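Local coordinates for leukocyte-associated immunoglobulin-like receptor 1 (Mus musculus, PDB 4ESK), which acts as an inhibitory receptor on natural killer cells, B-cells and T-cells, and is represented here by its extracellular immunoglobulin-like domain, at residues P14-M19 with K93-K98; N40-E45 with D63-G68; L44-S49 with G76-I81. All blocks are in the same frame, centred on the assembly; numbering follows the deposited sequence. Where two conformers were deposited one is given.

Contact 1: P14-M19 with K93-K98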
ATOM      1  N   PRO A  14       4.622 -18.295  -0.435  1.00 12.57           N
ATOM      2  CA  PRO A  14       4.003 -17.039  -0.840  1.00 13.12           C
ATOM      3  C   PRO A  14       4.107 -15.973   0.241  1.00 13.65           C
ATOM      4  O   PRO A  14       4.067 -16.298   1.421  1.00 13.67           O
ATOM      5  CB  PRO A  14       2.521 -17.424  -1.064  1.00 13.88           C
ATOM      6  CG  PRO A  14       2.311 -18.622  -0.225  1.00 14.02           C
ATOM      7  CD  PRO A  14       3.631 -19.304  -0.028  1.00 13.72           C
ATOM      8  N   ASN A  15       4.218 -14.703  -0.143  1.00 14.20           N
ATOM      9  CA  ASN A  15       4.403 -13.653   0.847  1.00 15.96           C
ATOM     10  C   ASN A  15       3.390 -12.535   0.747  1.00 16.14           C
ATOM     11  O   ASN A  15       3.639 -11.458   1.242  1.00 15.86           O
ATOM     12  CB  ASN A  15       5.803 -13.067   0.748  1.00 17.54           C
ATOM     13  CG  ASN A  15       6.176 -12.696  -0.659  1.00 19.09           C
ATOM     14  OD1 ASN A  15       5.386 -12.103  -1.401  1.00 20.81           O
ATOM     15  ND2 ASN A  15       7.403 -13.051  -1.048  1.00 20.10           N
ATOM     16  N   SER A  16       2.255 -12.825   0.139  1.00 16.69           N
ATOM     17  CA  SER A  16       1.214 -11.826  -0.084  0.50 16.91           C
ATOM     18  C   SER A  16       0.244 -11.669   1.093  1.00 16.55           C
ATOM     19  O   SER A  16      -0.641 -10.813   1.042  1.00 16.41           O
ATOM     20  CB  SER A  16       0.423 -12.173  -1.347  0.50 17.38           C
ATOM     21  OG  SER A  16       1.240 -12.088  -2.507  0.50 17.73           O
ATOM     22  N   SER A  17       0.396 -12.493   2.142  1.00 15.27           N
ATOM     23  CA  SER A  17      -0.473 -12.432   3.315  0.50 14.64           C
ATOM     24  C   SER A  17       0.371 -12.254   4.580  1.00 14.80           C
ATOM     25  O   SER A  17       1.166 -13.128   4.918  1.00 14.50           O
ATOM     26  CB  SER A  17      -1.323 -13.701   3.425  0.50 14.82           C
ATOM     27  OG  SER A  17      -2.105 -13.892   2.258  0.50 14.27           O
ATOM     28  N   LEU A  18       0.184 -11.131   5.252  1.00 14.58           N
ATOM     29  CA  LEU A  18       0.978 -10.750   6.404  1.00 15.69           C
ATOM     30  C   LEU A  18       0.184 -10.776   7.697  1.00 17.25           C
ATOM     31  O   LEU A  18      -0.976 -10.387   7.722  1.00 16.60           O
ATOM     32  CB  LEU A  18       1.532  -9.335   6.208  1.00 15.87           C
ATOM     33  CG  LEU A  18       2.360  -9.050   4.959  1.00 16.02           C
ATOM     34  CD1 LEU A  18       2.738  -7.566   4.935  1.00 17.15           C
ATOM     35  CD2 LEU A  18       3.617  -9.910   4.923  1.00 17.05           C
ATOM     36  N   MET A  19       0.848 -11.212   8.764  1.00 18.44           N
ATOM     37  CA  MET A  19       0.336 -11.158  10.121  1.00 20.89           C
ATOM     38  C   MET A  19       0.920  -9.925  10.805  1.00 20.51           C
ATOM     39  O   MET A  19       2.126  -9.667  10.728  1.00 19.53           O
ATOM     40  CB  MET A  19       0.806 -12.406  10.860  1.00 24.99           C
ATOM     41  CG  MET A  19       0.406 -12.535  12.315  1.00 30.41           C
ATOM     42  SD  MET A  19       0.968 -14.136  12.947  1.00 39.87           S
ATOM     43  CE  MET A  19       2.333 -13.626  13.999  1.00 35.72           C
ATOM     44  N   LYS A  93      -0.416  -5.133  -7.364  1.00 11.47           N
ATOM     45  CA  LYS A  93      -0.846  -6.391  -6.767  0.50 11.56           C
ATOM     46  C   LYS A  93      -1.568  -6.109  -5.459  1.00 11.73           C
ATOM     47  O   LYS A  93      -1.489  -5.006  -4.915  1.00 11.34           O
ATOM     48  CB  LYS A  93       0.345  -7.311  -6.503  0.50 11.69           C
ATOM     49  CG  LYS A  93       1.309  -6.788  -5.450  0.50 11.63           C
ATOM     50  CD  LYS A  93       2.710  -7.379  -5.586  0.50 11.79           C
ATOM     51  CE  LYS A  93       3.614  -6.901  -4.463  0.50 11.84           C
ATOM     52  NZ  LYS A  93       5.034  -6.734  -4.895  0.50 12.19           N
ATOM     53  N   THR A  94      -2.254  -7.126  -4.962  1.00 11.93           N
ATOM     54  CA  THR A  94      -3.000  -7.029  -3.730  1.00 12.85           C
ATOM     55  C   THR A  94      -2.283  -7.789  -2.615  1.00 12.82           C
ATOM     56  O   THR A  94      -1.827  -8.921  -2.833  1.00 14.25           O
ATOM     57  CB  THR A  94      -4.396  -7.601  -3.925  1.00 14.00           C
ATOM     58  OG1 THR A  94      -5.050  -6.877  -4.971  1.00 16.05           O
ATOM     59  CG2 THR A  94      -5.190  -7.466  -2.661  1.00 14.33           C
ATOM     60  N   LEU A  95      -2.174  -7.163  -1.448  1.00 12.61           N
ATOM     61  CA  LEU A  95      -1.624  -7.789  -0.263  1.00 13.29           C
ATOM     62  C   LEU A  95      -2.704  -7.895   0.803  1.00 14.36           C
ATOM     63  O   LEU A  95      -3.551  -7.016   0.940  1.00 14.85           O
ATOM     64  CB  LEU A  95      -0.450  -7.007   0.300  1.00 12.78           C
ATOM     65  CG  LEU A  95       0.782  -6.889  -0.622  1.00 12.62           C
ATOM     66  CD1 LEU A  95       1.832  -5.992   0.031  1.00 12.63           C
ATOM     67  CD2 LEU A  95       1.361  -8.271  -0.872  1.00 13.38           C
ATOM     68  N   GLU A  96      -2.612  -8.946   1.601  1.00 14.60           N
ATOM     69  CA  GLU A  96      -3.571  -9.190   2.675  1.00 15.26           C
ATOM     70  C   GLU A  96      -2.913  -8.946   4.015  1.00 15.18           C
ATOM     71  O   GLU A  96      -1.792  -9.424   4.255  1.00 13.76           O
ATOM     72  CB  GLU A  96      -4.067 -10.625   2.601  1.00 17.84           C
ATOM     73  CG  GLU A  96      -5.021 -10.987   3.720  1.00 19.76           C
ATOM     74  CD  GLU A  96      -5.546 -12.398   3.634  1.00 22.41           C
ATOM     75  OE1 GLU A  96      -4.895 -13.295   3.032  1.00 24.85           O
ATOM     76  OE2 GLU A  96      -6.636 -12.614   4.207  1.00 25.05           O
ATOM     77  N   LEU A  97      -3.588  -8.189   4.885  1.00 14.77           N
ATOM     78  CA  LEU A  97      -3.157  -8.057   6.272  1.00 15.78           C
ATOM     79  C   LEU A  97      -4.150  -8.721   7.196  1.00 17.66           C
ATOM     80  O   LEU A  97      -5.352  -8.576   7.005  1.00 17.83           O
ATOM     81  CB  LEU A  97      -3.047  -6.616   6.700  1.00 16.06           C
ATOM     82  CG  LEU A  97      -2.135  -5.736   5.874  1.00 16.63           C
ATOM     83  CD1 LEU A  97      -2.125  -4.377   6.529  1.00 15.62           C
ATOM     84  CD2 LEU A  97      -0.729  -6.339   5.823  1.00 16.60           C
ATOM     85  N   LYS A  98      -3.631  -9.418   8.202  1.00 17.81           N
ATOM     86  CA  LYS A  98      -4.467  -9.972   9.252  1.00 20.25           C
ATOM     87  C   LYS A  98      -3.899  -9.510  10.590  1.00 20.52           C
ATOM     88  O   LYS A  98      -2.735  -9.780  10.927  1.00 19.56           O
ATOM     89  CB  LYS A  98      -4.562 -11.503   9.137  1.00 21.85           C
ATOM     90  CG  LYS A  98      -5.302 -12.176  10.305  1.00 25.02           C
ATOM     91  CD  LYS A  98      -6.684 -11.566  10.538  1.00 26.39           C
ATOM     92  CE  LYS A  98      -7.439 -12.217  11.705  1.00 28.13           C
ATOM     93  NZ  LYS A  98      -8.910 -11.974  11.590  1.00 28.76           N
TER
HETATM   94  O   HOH W   1       0.061 -10.413  -4.331  1.00 25.80           O
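Ser17, Leu18 and Met19 pair in parallel with Glu96, Leu97 and Lys98, a surface strand pairing at one edge of the larger sheet. In the immunoglobulin fold this is the place where strand A' runs beside strand G. The outer strand, 17-21, lies next to strand 88-100, which in turn bonds to strand 76-84 through Leu95 and Leu97. The short segments diverge from parallel by 23°. Three backbone bonds of 2.8 to 2.9 Å form the ladder: Glu96 N to Ser16 O, Leu18 N to Glu96 O, and Lys98 N to Leu18 O.

On the face that holds Ser17, Glu96 and Lys98, Ser17 OG donates to Glu96 OE1 at 3.0 Å in the conformer given. The hydroxyl meets the carboxylate on its anti side, 16° out of plane. Glu96 CG is anti to the backbone N (chi1 177°), and the chain continues extended to the carboxylate. On the other face Leu18 and Leu97 stand alongside, leaning in one direction. Leu97 CD2 does the touching, 3.8 Å from Leu18 CB and equally near Leu18 CD1. Leu95 CD2 reaches back to Ser16 CA at 3.6 Å.

At the start of the pairing, a water joins Ser16 OG, in the conformer given, to Thr94 O and donates to that carbonyl. Asn15 ND2 bonds to Ile12 O. Asn15 is a predicted N-glycosylation site but carries no sugar here.

The backbone bonds, two of them nearly straight, set the register. The Ser17-Glu96 bond lies at the surface and probably adds little.

Contact 2: N40-E45 with D63-G68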
ATOM      1  N   ASN A  40      -1.204  12.106 -10.756  1.00 17.84           N
ATOM      2  CA  ASN A  40      -1.133  13.135  -9.719  1.00 17.99           C
ATOM      3  C   ASN A  40      -1.823  12.766  -8.397  1.00 15.98           C
ATOM      4  O   ASN A  40      -1.728  13.516  -7.438  1.00 15.22           O
ATOM      5  CB  ASN A  40      -1.633  14.495 -10.246  1.00 19.93           C
ATOM      6  CG  ASN A  40      -3.097  14.497 -10.605  1.00 21.93           C
ATOM      7  OD1 ASN A  40      -3.786  13.482 -10.525  1.00 22.14           O
ATOM      8  ND2 ASN A  40      -3.592  15.678 -11.029  1.00 25.85           N
ATOM      9  N   MET A  41      -2.509  11.627  -8.373  1.00 15.69           N
ATOM     10  CA  MET A  41      -3.130  11.101  -7.165  1.00 15.38           C
ATOM     11  C   MET A  41      -2.702   9.661  -6.922  1.00 13.86           C
ATOM     12  O   MET A  41      -2.497   8.888  -7.847  1.00 12.10           O
ATOM     13  CB  MET A  41      -4.650  11.144  -7.266  1.00 16.37           C
ATOM     14  CG  MET A  41      -5.197  12.573  -7.223  1.00 17.87           C
ATOM     15  SD  MET A  41      -4.913  13.369  -5.631  1.00 20.14           S
ATOM     16  CE  MET A  41      -5.854  12.272  -4.555  1.00 20.59           C
ATOM     17  N   VAL A  42      -2.609   9.306  -5.649  1.00 13.44           N
ATOM     18  CA  VAL A  42      -2.369   7.921  -5.281  1.00 13.45           C
ATOM     19  C   VAL A  42      -3.317   7.567  -4.141  1.00 13.23           C
ATOM     20  O   VAL A  42      -3.492   8.336  -3.180  1.00 13.50           O
ATOM     21  CB  VAL A  42      -0.897   7.659  -4.903  1.00 13.92           C
ATOM     22  CG1 VAL A  42      -0.417   8.581  -3.792  1.00 13.75           C
ATOM     23  CG2 VAL A  42      -0.712   6.191  -4.524  1.00 14.04           C
ATOM     24  N   ARG A  43      -3.929   6.406  -4.259  1.00 14.07           N
ATOM     25  CA  ARG A  43      -4.838   5.938  -3.237  1.00 15.21           C
ATOM     26  C   ARG A  43      -4.524   4.515  -2.802  1.00 14.72           C
ATOM     27  O   ARG A  43      -4.052   3.663  -3.587  1.00 13.83           O
ATOM     28  CB  ARG A  43      -6.278   6.082  -3.663  1.00 17.41           C
ATOM     29  CG  ARG A  43      -6.804   5.119  -4.698  1.00 19.46           C
ATOM     30  CD  ARG A  43      -8.271   5.462  -4.938  1.00 21.50           C
ATOM     31  NE  ARG A  43      -8.930   4.624  -5.933  1.00 23.22           N
ATOM     32  CZ  ARG A  43      -8.973   4.863  -7.246  1.00 23.91           C
ATOM     33  NH1 ARG A  43      -8.362   5.910  -7.793  1.00 24.75           N
ATOM     34  NH2 ARG A  43      -9.640   4.037  -8.026  1.00 24.87           N
ATOM     35  N   LEU A  44      -4.725   4.305  -1.516  1.00 13.85           N
ATOM     36  CA  LEU A  44      -4.670   2.989  -0.944  1.00 14.70           C
ATOM     37  C   LEU A  44      -6.095   2.498  -0.910  1.00 15.54           C
ATOM     38  O   LEU A  44      -6.953   3.121  -0.258  1.00 17.07           O
ATOM     39  CB  LEU A  44      -4.055   3.081   0.442  1.00 14.87           C
ATOM     40  CG  LEU A  44      -3.683   1.823   1.194  1.00 15.98           C
ATOM     41  CD1 LEU A  44      -2.814   0.901   0.328  1.00 15.78           C
ATOM     42  CD2 LEU A  44      -2.950   2.288   2.440  1.00 14.60           C
ATOM     43  N   GLU A  45      -6.353   1.425  -1.639  1.00 15.92           N
ATOM     44  CA  GLU A  45      -7.658   0.777  -1.680  1.00 17.86           C
ATOM     45  C   GLU A  45      -7.646  -0.365  -0.669  1.00 19.20           C
ATOM     46  O   GLU A  45      -6.685  -1.133  -0.622  1.00 17.18           O
ATOM     47  CB  GLU A  45      -7.959   0.226  -3.074  1.00 21.34           C
ATOM     48  CG  GLU A  45      -9.387  -0.321  -3.231  1.00 24.98           C
ATOM     49  CD  GLU A  45      -9.662  -0.965  -4.583  1.00 28.86           C
ATOM     50  OE1 GLU A  45     -10.280  -0.307  -5.435  1.00 32.56           O
ATOM     51  OE2 GLU A  45      -9.258  -2.138  -4.804  1.00 33.39           O
ATOM     52  N   ASP A  63       5.283   6.576  -2.510  1.00 12.21           N
ATOM     53  CA  ASP A  63       4.269   7.338  -1.771  1.00 12.93           C
ATOM     54  C   ASP A  63       3.853   6.482  -0.580  1.00 13.54           C
ATOM     55  O   ASP A  63       3.366   5.365  -0.760  1.00 13.50           O
ATOM     56  CB  ASP A  63       3.081   7.573  -2.684  1.00 12.86           C
ATOM     57  CG  ASP A  63       3.435   8.406  -3.886  1.00 13.52           C
ATOM     58  OD1 ASP A  63       3.736   7.815  -4.945  1.00 14.18           O
ATOM     59  OD2 ASP A  63       3.460   9.651  -3.771  1.00 13.49           O
ATOM     60  N   GLU A  64       4.069   6.992   0.628  1.00 14.22           N
ATOM     61  CA  GLU A  64       3.893   6.192   1.825  1.00 16.08           C
ATOM     62  C   GLU A  64       2.648   6.572   2.589  1.00 15.31           C
ATOM     63  O   GLU A  64       2.292   7.751   2.655  1.00 16.16           O
ATOM     64  CB  GLU A  64       5.059   6.387   2.764  1.00 19.34           C
ATOM     65  CG  GLU A  64       6.370   5.873   2.247  1.00 22.82           C
ATOM     66  CD  GLU A  64       7.415   5.795   3.335  1.00 27.17           C
ATOM     67  OE1 GLU A  64       7.057   5.891   4.531  1.00 29.88           O
ATOM     68  OE2 GLU A  64       8.596   5.658   2.981  1.00 32.45           O
ATOM     69  N   PHE A  65       2.022   5.573   3.191  1.00 14.98           N
ATOM     70  CA  PHE A  65       0.869   5.763   4.062  1.00 15.39           C
ATOM     71  C   PHE A  65       1.200   5.085   5.389  1.00 16.37           C
ATOM     72  O   PHE A  65       1.418   3.883   5.415  1.00 16.40           O
ATOM     73  CB  PHE A  65      -0.362   5.104   3.453  1.00 14.74           C
ATOM     74  CG  PHE A  65      -0.820   5.714   2.154  1.00 14.60           C
ATOM     75  CD1 PHE A  65      -1.790   6.681   2.151  1.00 14.19           C
ATOM     76  CD2 PHE A  65      -0.311   5.286   0.937  1.00 14.75           C
ATOM     77  CE1 PHE A  65      -2.229   7.250   0.965  1.00 14.66           C
ATOM     78  CE2 PHE A  65      -0.737   5.853  -0.258  1.00 15.14           C
ATOM     79  CZ  PHE A  65      -1.713   6.826  -0.244  1.00 15.07           C
ATOM     80  N   GLU A  66       1.280   5.849   6.476  1.00 17.42           N
ATOM     81  CA  GLU A  66       1.508   5.259   7.787  0.50 18.27           C
ATOM     82  C   GLU A  66       0.164   4.983   8.434  1.00 18.30           C
ATOM     83  O   GLU A  66      -0.689   5.872   8.503  1.00 16.89           O
ATOM     84  CB  GLU A  66       2.342   6.151   8.697  0.50 19.73           C
ATOM     85  CG  GLU A  66       2.873   5.384   9.904  0.50 21.08           C
ATOM     86  CD  GLU A  66       3.476   6.270  10.967  0.50 22.34           C
ATOM     87  OE1 GLU A  66       3.507   7.502  10.776  0.50 24.78           O
ATOM     88  OE2 GLU A  66       3.932   5.733  11.996  0.50 24.87           O
ATOM     89  N   ILE A  67      -0.008   3.743   8.885  1.00 16.99           N
ATOM     90  CA  ILE A  67      -1.222   3.259   9.498  1.00 17.49           C
ATOM     91  C   ILE A  67      -0.885   2.660  10.865  1.00 17.73           C
ATOM     92  O   ILE A  67      -0.375   1.559  10.956  1.00 17.24           O
ATOM     93  CB  ILE A  67      -1.914   2.175   8.657  1.00 18.67           C
ATOM     94  CG1 ILE A  67      -2.114   2.637   7.213  1.00 19.30           C
ATOM     95  CG2 ILE A  67      -3.253   1.796   9.260  1.00 18.74           C
ATOM     96  CD1 ILE A  67      -2.650   1.524   6.337  1.00 19.15           C
ATOM     97  N   GLY A  68      -1.165   3.399  11.936  1.00 17.42           N
ATOM     98  CA  GLY A  68      -0.826   2.902  13.267  1.00 17.87           C
ATOM     99  C   GLY A  68      -1.311   3.839  14.356  1.00 18.11           C
ATOM    100  O   GLY A  68      -1.396   5.045  14.129  1.00 18.10           O
TER
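Leu44 and Phe65 run antiparallel past one another, and the aliphatic chain passes over the ring. Leu44 CB sits almost on the ring normal, 5° off it and 4.3 Å from the centroid of Phe65, a CH-pi contact over the ring centre. Further out, Leu44 CD2 lies 4.0 Å from Phe65 CB. The same methyl meets Ile67 CD1 tip to tip, also at 4.0 Å.

The ring edge is used as well. Val42 O lies in the plane of the Phe65 ring, 3.8 Å from CZ. Val42 CG1 is 4.2 Å from the same CZ. This is packing across the immunoglobulin sandwich: strand 41-46 (strand C) belongs to the larger sheet, strand 62-67 (strand E) to the smaller one. The short segments are 8.8 Å apart at their closest and cross at -39°, and no hydrogen bond links them. Val42, Leu44, Asp63, Phe65 and Ile67 are all buried between the two sheets.

Val42 and Asp63 cross obliquely. Val42 CG1 occupies the crowded position between the backbone N and the carbonyl carbon (chi1 55°), and it touches Asp63 CB at 3.8 Å. The methyl also lies against the carboxylate end, with Asp63 CG and OD2 little farther off. The buried carboxylate is satisfied by other residues: OD1 bonds to His36 NE2 and Tyr82 OH, and OD2 to Glu57 N. The Phe65 ring has a further partner in Lys54, which makes a cation-pi contact with it. Leu44 also packs on Val28, and Phe65 on Cys30, both of strand 26-31.

Contact 3: L44-S49 with G76-I81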
ATOM      1  N   LEU A  44      -4.725   4.305  -1.516  1.00 13.85           N
ATOM      2  CA  LEU A  44      -4.670   2.989  -0.944  1.00 14.70           C
ATOM      3  C   LEU A  44      -6.095   2.498  -0.910  1.00 15.54           C
ATOM      4  O   LEU A  44      -6.953   3.121  -0.258  1.00 17.07           O
ATOM      5  CB  LEU A  44      -4.055   3.081   0.442  1.00 14.87           C
ATOM      6  CG  LEU A  44      -3.683   1.823   1.194  1.00 15.98           C
ATOM      7  CD1 LEU A  44      -2.814   0.901   0.328  1.00 15.78           C
ATOM      8  CD2 LEU A  44      -2.950   2.288   2.440  1.00 14.60           C
ATOM      9  N   GLU A  45      -6.353   1.425  -1.639  1.00 15.92           N
ATOM     10  CA  GLU A  45      -7.658   0.777  -1.680  1.00 17.86           C
ATOM     11  C   GLU A  45      -7.646  -0.365  -0.669  1.00 19.20           C
ATOM     12  O   GLU A  45      -6.685  -1.133  -0.622  1.00 17.18           O
ATOM     13  CB  GLU A  45      -7.959   0.226  -3.074  1.00 21.34           C
ATOM     14  CG  GLU A  45      -9.387  -0.321  -3.231  1.00 24.98           C
ATOM     15  CD  GLU A  45      -9.662  -0.965  -4.583  1.00 28.86           C
ATOM     16  OE1 GLU A  45     -10.280  -0.307  -5.435  1.00 32.56           O
ATOM     17  OE2 GLU A  45      -9.258  -2.138  -4.804  1.00 33.39           O
ATOM     18  N   LYS A  46      -8.703  -0.459   0.135  1.00 18.04           N
ATOM     19  CA  LYS A  46      -8.882  -1.589   1.063  1.00 18.31           C
ATOM     20  C   LYS A  46     -10.229  -2.218   0.800  1.00 19.54           C
ATOM     21  O   LYS A  46     -11.242  -1.520   0.859  1.00 19.00           O
ATOM     22  CB  LYS A  46      -8.813  -1.111   2.509  1.00 19.26           C
ATOM     23  CG  LYS A  46      -9.070  -2.179   3.589  1.00 19.51           C
ATOM     24  CD  LYS A  46      -9.002  -1.550   4.967  1.00 20.40           C
ATOM     25  CE  LYS A  46      -9.196  -2.559   6.087  1.00 22.28           C
ATOM     26  NZ  LYS A  46     -10.509  -3.266   6.015  1.00 22.39           N
ATOM     27  N   ASP A  47     -10.244  -3.520   0.516  1.00 19.66           N
ATOM     28  CA  ASP A  47     -11.481  -4.297   0.330  1.00 21.61           C
ATOM     29  C   ASP A  47     -12.428  -3.640  -0.688  1.00 24.24           C
ATOM     30  O   ASP A  47     -13.622  -3.501  -0.439  1.00 23.62           O
ATOM     31  CB  ASP A  47     -12.188  -4.498   1.679  1.00 22.74           C
ATOM     32  CG  ASP A  47     -11.332  -5.244   2.688  1.00 23.48           C
ATOM     33  OD1 ASP A  47     -10.522  -6.088   2.263  1.00 21.80           O
ATOM     34  OD2 ASP A  47     -11.479  -4.986   3.910  1.00 25.87           O
ATOM     35  N   GLY A  48     -11.873  -3.207  -1.814  1.00 24.98           N
ATOM     36  CA  GLY A  48     -12.665  -2.604  -2.884  1.00 25.53           C
ATOM     37  C   GLY A  48     -13.064  -1.141  -2.757  1.00 25.96           C
ATOM     38  O   GLY A  48     -13.758  -0.646  -3.643  1.00 28.43           O
ATOM     39  N   SER A  49     -12.659  -0.435  -1.694  1.00 23.72           N
ATOM     40  CA  SER A  49     -12.959   0.995  -1.594  0.50 23.67           C
ATOM     41  C   SER A  49     -11.760   1.820  -1.153  1.00 22.73           C
ATOM     42  O   SER A  49     -10.779   1.295  -0.606  1.00 22.43           O
ATOM     43  CB  SER A  49     -14.169   1.262  -0.686  0.50 24.36           C
ATOM     44  OG  SER A  49     -13.848   1.116   0.679  0.50 24.60           O
ATOM     45  N   GLY A  76      -7.651  -6.794   6.205  1.00 17.90           N
ATOM     46  CA  GLY A  76      -8.204  -6.675   4.860  1.00 17.76           C
ATOM     47  C   GLY A  76      -7.191  -6.788   3.728  1.00 16.79           C
ATOM     48  O   GLY A  76      -6.018  -7.084   3.975  1.00 14.57           O
ATOM     49  N   HIS A  77      -7.671  -6.547   2.500  1.00 16.35           N
ATOM     50  CA  HIS A  77      -6.875  -6.643   1.269  1.00 16.52           C
ATOM     51  C   HIS A  77      -6.579  -5.271   0.743  1.00 16.73           C
ATOM     52  O   HIS A  77      -7.499  -4.442   0.617  1.00 16.43           O
ATOM     53  CB  HIS A  77      -7.629  -7.430   0.204  1.00 17.75           C
ATOM     54  CG  HIS A  77      -7.756  -8.904   0.519  1.00 20.45           C
ATOM     55  ND1 HIS A  77      -8.702  -9.384   1.353  1.00 23.43           N
ATOM     56  CD2 HIS A  77      -7.015 -10.001   0.095  1.00 22.89           C
ATOM     57  CE1 HIS A  77      -8.575 -10.725   1.463  1.00 23.07           C
ATOM     58  NE2 HIS A  77      -7.543 -11.108   0.697  1.00 24.63           N
ATOM     59  N   TYR A  78      -5.314  -5.024   0.405  1.00 14.78           N
ATOM     60  CA  TYR A  78      -4.850  -3.696   0.064  1.00 13.91           C
ATOM     61  C   TYR A  78      -4.165  -3.678  -1.284  1.00 14.00           C
ATOM     62  O   TYR A  78      -3.449  -4.614  -1.629  1.00 13.20           O
ATOM     63  CB  TYR A  78      -3.844  -3.205   1.088  1.00 14.23           C
ATOM     64  CG  TYR A  78      -4.434  -2.906   2.455  1.00 14.67           C
ATOM     65  CD1 TYR A  78      -4.777  -1.610   2.816  1.00 14.82           C
ATOM     66  CD2 TYR A  78      -4.647  -3.930   3.368  1.00 15.21           C
ATOM     67  CE1 TYR A  78      -5.313  -1.326   4.067  1.00 15.93           C
ATOM     68  CE2 TYR A  78      -5.186  -3.662   4.622  1.00 15.72           C
ATOM     69  CZ  TYR A  78      -5.503  -2.369   4.960  1.00 15.52           C
ATOM     70  OH  TYR A  78      -6.013  -2.112   6.210  1.00 16.91           O
ATOM     71  N   SER A  79      -4.403  -2.600  -2.029  1.00 13.36           N
ATOM     72  CA  SER A  79      -3.677  -2.353  -3.263  0.50 13.29           C
ATOM     73  C   SER A  79      -3.493  -0.849  -3.447  1.00 13.64           C
ATOM     74  O   SER A  79      -4.271  -0.027  -2.894  1.00 13.54           O
ATOM     75  CB  SER A  79      -4.414  -2.970  -4.446  0.50 13.40           C
ATOM     76  OG  SER A  79      -5.701  -2.412  -4.581  0.50 12.91           O
ATOM     77  N   CYS A  80      -2.449  -0.474  -4.183  1.00 12.51           N
ATOM     78  CA  CYS A  80      -2.202   0.936  -4.500  1.00 13.05           C
ATOM     79  C   CYS A  80      -2.759   1.236  -5.901  1.00 13.13           C
ATOM     80  O   CYS A  80      -2.551   0.461  -6.817  1.00 12.85           O
ATOM     81  CB  CYS A  80      -0.698   1.232  -4.492  1.00 13.36           C
ATOM     82  SG  CYS A  80       0.119   0.995  -2.881  1.00 14.95           S
ATOM     83  N   ILE A  81      -3.445   2.366  -6.064  1.00 13.54           N
ATOM     84  CA  ILE A  81      -3.953   2.813  -7.381  1.00 14.12           C
ATOM     85  C   ILE A  81      -3.454   4.230  -7.643  1.00 13.61           C
ATOM     86  O   ILE A  81      -3.648   5.138  -6.817  1.00 13.06           O
ATOM     87  CB  ILE A  81      -5.499   2.804  -7.493  1.00 15.86           C
ATOM     88  CG1 ILE A  81      -6.038   1.405  -7.136  1.00 17.30           C
ATOM     89  CG2 ILE A  81      -5.901   3.268  -8.898  1.00 16.58           C
ATOM     90  CD1 ILE A  81      -7.531   1.284  -6.935  1.00 18.52           C
TER
HETATM   91  O   HOH W   2      -7.834  -3.824  -2.338  1.00 30.57           O
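Lys46 CG stands anti to the backbone N (chi1 176°), and Tyr78 CG is anti to its own carbonyl carbon (chi1 -69°). The two side chains run alongside each other. Lys46 CG lies over one face of the Tyr78 ring, offset toward the rim and 4.1 Å from the centroid. Lys46 CE comes within 3.2 Å of Tyr78 OH, which itself bonds to Ile74 O.

Strands 41-46 and 76-84, C and F of the immunoglobulin fold, pair antiparallel here. Glu45 and Ser79 form the hydrogen-bonded pair, with Glu45 N to Ser79 O at 2.8 Å and Ser79 N back to Glu45 O at 3.1 Å. Leu44 CD1 packs 4.3 Å from Cys80 SG, half of the disulfide to Cys30.

The type I' turn from Lys46 to Ser49 leads into strand 49-55. In it Asp47 N donates to His77 O at 2.9 Å. In return His77 N donates to Asp47 OD1 at 2.9 Å, from 35° above the carboxylate plane. Lys46 NZ makes a salt bridge to Asp47 OD2 and also bonds to Thr75 O.

Asp47 ties the turn to strand 76-84 through OD1 and its own N, and the lysine charge at OD2 probably steadies the carboxylate.

Overall arrangement
All three contacts belong to one immunoglobulin domain. Contacts 1 and 3 are pairings within the larger sheet, while contact 2 packs that sheet against the smaller one. Across the larger sheet the order is 17-21, 88-100, 76-84, 41-46, 49-55. Contact 1 is thus one strand pairing away from contact 3, with centres about 12 Å apart. Strands 88-100 and 76-84 are neighbours in the sheet and join the two contacts. Contacts 2 and 3 share Leu44 and Glu45, and their centres are about 10 Å apart. Contacts 1 and 2 have centres about 17 Å apart and do not touch. Along the chain contacts 2 and 3 are nested inside the loop closed by contact 1. Together they run from the sheet edge to the core.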